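Local coordinates for heme-binding protein A (Haemophilus parasuis 29755, PDB 3TPA) that probably binds glutathione as a periplasmic solute-binding protein of the family 5 type, despite its name as a heme-binding protein, at residues P128-S133 against K148-F153. The protein carries 1 engineered substitution. Residues are numbered along the deposited sequence; the frame is centred on the assembly and turned at random.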
ATOM      1  N   PRO A 128      11.783 -13.478  -0.544  1.00 22.76           N
ATOM      2  CA  PRO A 128      12.475 -14.762  -0.381  1.00 21.86           C
ATOM      3  C   PRO A 128      12.837 -15.382  -1.729  1.00 22.54           C
ATOM      4  O   PRO A 128      13.800 -16.129  -1.832  1.00 21.82           O
ATOM      5  CB  PRO A 128      11.438 -15.631   0.328  1.00 20.81           C
ATOM      6  CG  PRO A 128      10.586 -14.664   1.093  1.00 20.66           C
ATOM      7  CD  PRO A 128      10.518 -13.425   0.213  1.00 20.09           C
ATOM      8  N   SER A 129      12.052 -15.078  -2.749  1.00 22.81           N
ATOM      9  CA  SER A 129      12.261 -15.669  -4.058  1.00 27.76           C
ATOM     10  C   SER A 129      12.945 -14.708  -5.030  1.00 32.07           C
ATOM     11  O   SER A 129      13.595 -15.136  -5.975  1.00 27.61           O
ATOM     12  CB  SER A 129      10.925 -16.150  -4.636  1.00 28.63           C
ATOM     13  OG  SER A 129       9.994 -15.094  -4.728  1.00 30.60           O
ATOM     14  N   ILE A 130      12.795 -13.409  -4.792  1.00 24.32           N
ATOM     15  CA  ILE A 130      13.401 -12.393  -5.648  1.00 21.36           C
ATOM     16  C   ILE A 130      14.861 -12.108  -5.270  1.00 27.51           C
ATOM     17  O   ILE A 130      15.708 -11.879  -6.131  1.00 23.49           O
ATOM     18  CB  ILE A 130      12.587 -11.089  -5.585  1.00 29.28           C
ATOM     19  CG1 ILE A 130      11.241 -11.289  -6.285  1.00 36.41           C
ATOM     20  CG2 ILE A 130      13.359  -9.938  -6.209  1.00 34.90           C
ATOM     21  CD1 ILE A 130      10.304 -10.111  -6.190  1.00 35.85           C
ATOM     22  N   LEU A 131      15.147 -12.135  -3.970  1.00 22.23           N
ATOM     23  CA  LEU A 131      16.443 -11.723  -3.445  1.00 23.18           C
ATOM     24  C   LEU A 131      17.467 -12.854  -3.438  1.00 28.19           C
ATOM     25  O   LEU A 131      17.260 -13.885  -2.794  1.00 34.50           O
ATOM     26  CB  LEU A 131      16.270 -11.230  -2.008  1.00 28.52           C
ATOM     27  CG  LEU A 131      16.761  -9.841  -1.611  1.00 33.25           C
ATOM     28  CD1 LEU A 131      16.753  -9.720  -0.092  1.00 27.21           C
ATOM     29  CD2 LEU A 131      18.150  -9.570  -2.162  1.00 30.83           C
ATOM     30  N   LYS A 132      18.589 -12.675  -4.118  1.00 18.64           N
ATOM     31  CA  LYS A 132      19.599 -13.717  -4.054  1.00 23.29           C
ATOM     32  C   LYS A 132      20.575 -13.452  -2.917  1.00 26.21           C
ATOM     33  O   LYS A 132      20.925 -14.360  -2.166  1.00 25.10           O
ATOM     34  CB  LYS A 132      20.358 -13.873  -5.373  1.00 29.16           C
ATOM     35  CG  LYS A 132      21.530 -14.855  -5.280  1.00 25.81           C
ATOM     36  CD  LYS A 132      22.236 -15.029  -6.628  1.00 35.69           C
ATOM     37  CE  LYS A 132      21.761 -16.280  -7.355  1.00 45.75           C
ATOM     38  NZ  LYS A 132      22.298 -16.357  -8.742  1.00 54.31           N
ATOM     39  N   SER A 133      21.019 -12.207  -2.787  1.00 18.10           N
ATOM     40  CA  SER A 133      22.034 -11.916  -1.785  1.00 19.38           C
ATOM     41  C   SER A 133      22.220 -10.432  -1.525  1.00 18.50           C
ATOM     42  O   SER A 133      21.982  -9.595  -2.390  1.00 21.31           O
ATOM     43  CB  SER A 133      23.372 -12.553  -2.192  1.00 19.73           C
ATOM     44  OG  SER A 133      23.892 -11.922  -3.347  1.00 16.34           O
ATOM     45  N   LYS A 148      16.156 -12.943 -10.426  1.00 18.83           N
ATOM     46  CA  LYS A 148      15.797 -12.551 -11.784  1.00 22.67           C
ATOM     47  C   LYS A 148      15.526 -11.063 -11.806  1.00 19.23           C
ATOM     48  O   LYS A 148      15.346 -10.470 -10.759  1.00 18.24           O
ATOM     49  CB  LYS A 148      14.611 -13.364 -12.328  1.00 25.47           C
ATOM     50  CG  LYS A 148      13.307 -13.248 -11.558  1.00 38.23           C
ATOM     51  CD  LYS A 148      12.283 -14.288 -12.048  1.00 42.06           C
ATOM     52  CE  LYS A 148      11.790 -13.988 -13.459  1.00 51.87           C
ATOM     53  NZ  LYS A 148      10.849 -15.029 -13.976  1.00 55.58           N
ATOM     54  N   PRO A 149      15.536 -10.445 -12.996  1.00 17.00           N
ATOM     55  CA  PRO A 149      15.367  -8.991 -13.022  1.00 14.60           C
ATOM     56  C   PRO A 149      13.995  -8.616 -12.519  1.00 19.15           C
ATOM     57  O   PRO A 149      13.023  -9.331 -12.784  1.00 14.49           O
ATOM     58  CB  PRO A 149      15.491  -8.647 -14.508  1.00 19.25           C
ATOM     59  CG  PRO A 149      16.257  -9.793 -15.102  1.00 20.12           C
ATOM     60  CD  PRO A 149      15.819 -10.995 -14.335  1.00 17.78           C
ATOM     61  N   ASN A 150      13.922  -7.502 -11.800  1.00 11.29           N
ATOM     62  CA  ASN A 150      12.672  -7.055 -11.244  1.00 20.84           C
ATOM     63  C   ASN A 150      12.719  -5.555 -11.029  1.00 17.00           C
ATOM     64  O   ASN A 150      13.181  -5.091  -9.996  1.00 16.62           O
ATOM     65  CB  ASN A 150      12.403  -7.749  -9.909  1.00 16.61           C
ATOM     66  CG  ASN A 150      11.083  -7.349  -9.316  1.00 24.31           C
ATOM     67  OD1 ASN A 150      11.004  -6.415  -8.520  1.00 30.24           O
ATOM     68  ND2 ASN A 150      10.028  -8.052  -9.703  1.00 23.14           N
ATOM     69  N   THR A 151      12.246  -4.795 -12.007  1.00 15.19           N
ATOM     70  CA  THR A 151      12.317  -3.339 -11.919  1.00 17.67           C
ATOM     71  C   THR A 151      11.680  -2.715 -10.656  1.00 19.07           C
ATOM     72  O   THR A 151      12.206  -1.743 -10.105  1.00 17.12           O
ATOM     73  CB  THR A 151      11.749  -2.696 -13.178  1.00 18.32           C
ATOM     74  OG1 THR A 151      12.444  -3.234 -14.307  1.00 16.33           O
ATOM     75  CG2 THR A 151      11.920  -1.181 -13.137  1.00 18.47           C
ATOM     76  N   PRO A 152      10.550  -3.262 -10.198  1.00 14.10           N
ATOM     77  CA  PRO A 152       9.900  -2.698  -8.999  1.00 11.72           C
ATOM     78  C   PRO A 152      10.746  -2.802  -7.731  1.00 19.32           C
ATOM     79  O   PRO A 152      10.466  -2.131  -6.742  1.00 16.88           O
ATOM     80  CB  PRO A 152       8.650  -3.565  -8.853  1.00 14.06           C
ATOM     81  CG  PRO A 152       8.341  -3.999 -10.243  1.00 17.22           C
ATOM     82  CD  PRO A 152       9.699  -4.270 -10.851  1.00 12.70           C
ATOM     83  N   PHE A 153      11.770  -3.644  -7.757  1.00 15.55           N
ATOM     84  CA  PHE A 153      12.627  -3.814  -6.593  1.00 12.77           C
ATOM     85  C   PHE A 153      13.163  -2.500  -6.022  1.00 15.87           C
ATOM     86  O   PHE A 153      13.236  -2.341  -4.808  1.00 19.70           O
ATOM     87  CB  PHE A 153      13.795  -4.760  -6.902  1.00 12.84           C
ATOM     88  CG  PHE A 153      14.674  -5.011  -5.708  1.00 15.88           C
ATOM     89  CD1 PHE A 153      14.194  -5.736  -4.626  1.00 15.71           C
ATOM     90  CD2 PHE A 153      15.961  -4.484  -5.642  1.00 16.71           C
ATOM     91  CE1 PHE A 153      14.989  -5.948  -3.504  1.00 19.28           C
ATOM     92  CE2 PHE A 153      16.760  -4.695  -4.525  1.00 17.79           C
ATOM     93  CZ  PHE A 153      16.273  -5.427  -3.455  1.00 14.53           C
TER
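I130 and N150 make the closest side-chain approach here: the CD1 methyl of I130 sits 4.1 Å from ND2 of N150, and the two side chains cross at about a right angle. The other branch, CG2, lies anti to the backbone N and comes up against the root of the asparagine, 4.4 Å from CB of N150. N150 reaches across because its CG is anti to its own backbone N (chi1 -178°). On the inner side F153 comes up to this group, its CD1 4.6 Å from CG2 of I130, while L131 CD2 stands 4.7 Å from CZ of the same ring; the F153 ring also meets Y70 edge-to-face. This is where helix 127-130 gives way to strand 131-136, an outermost strand of a five-stranded antiparallel sheet. That strand pairs with strand 141-146 and is interrupted by a classic beta bulge, K132 and S133 both facing T145. The chain leaving strand 141-146 then returns past I130 and enters a type I turn, closed by F153 N to N150 O at 3.0 Å, leading into helix 153-156. Toward solvent the fit is looser. No hydrogen bond joins the two segments; I130 O lies 4.4 Å from K148 N, and the backbone of I130 bonds to N147 instead. The exposed K148 side chain runs out past the contact, its NZ far from I130.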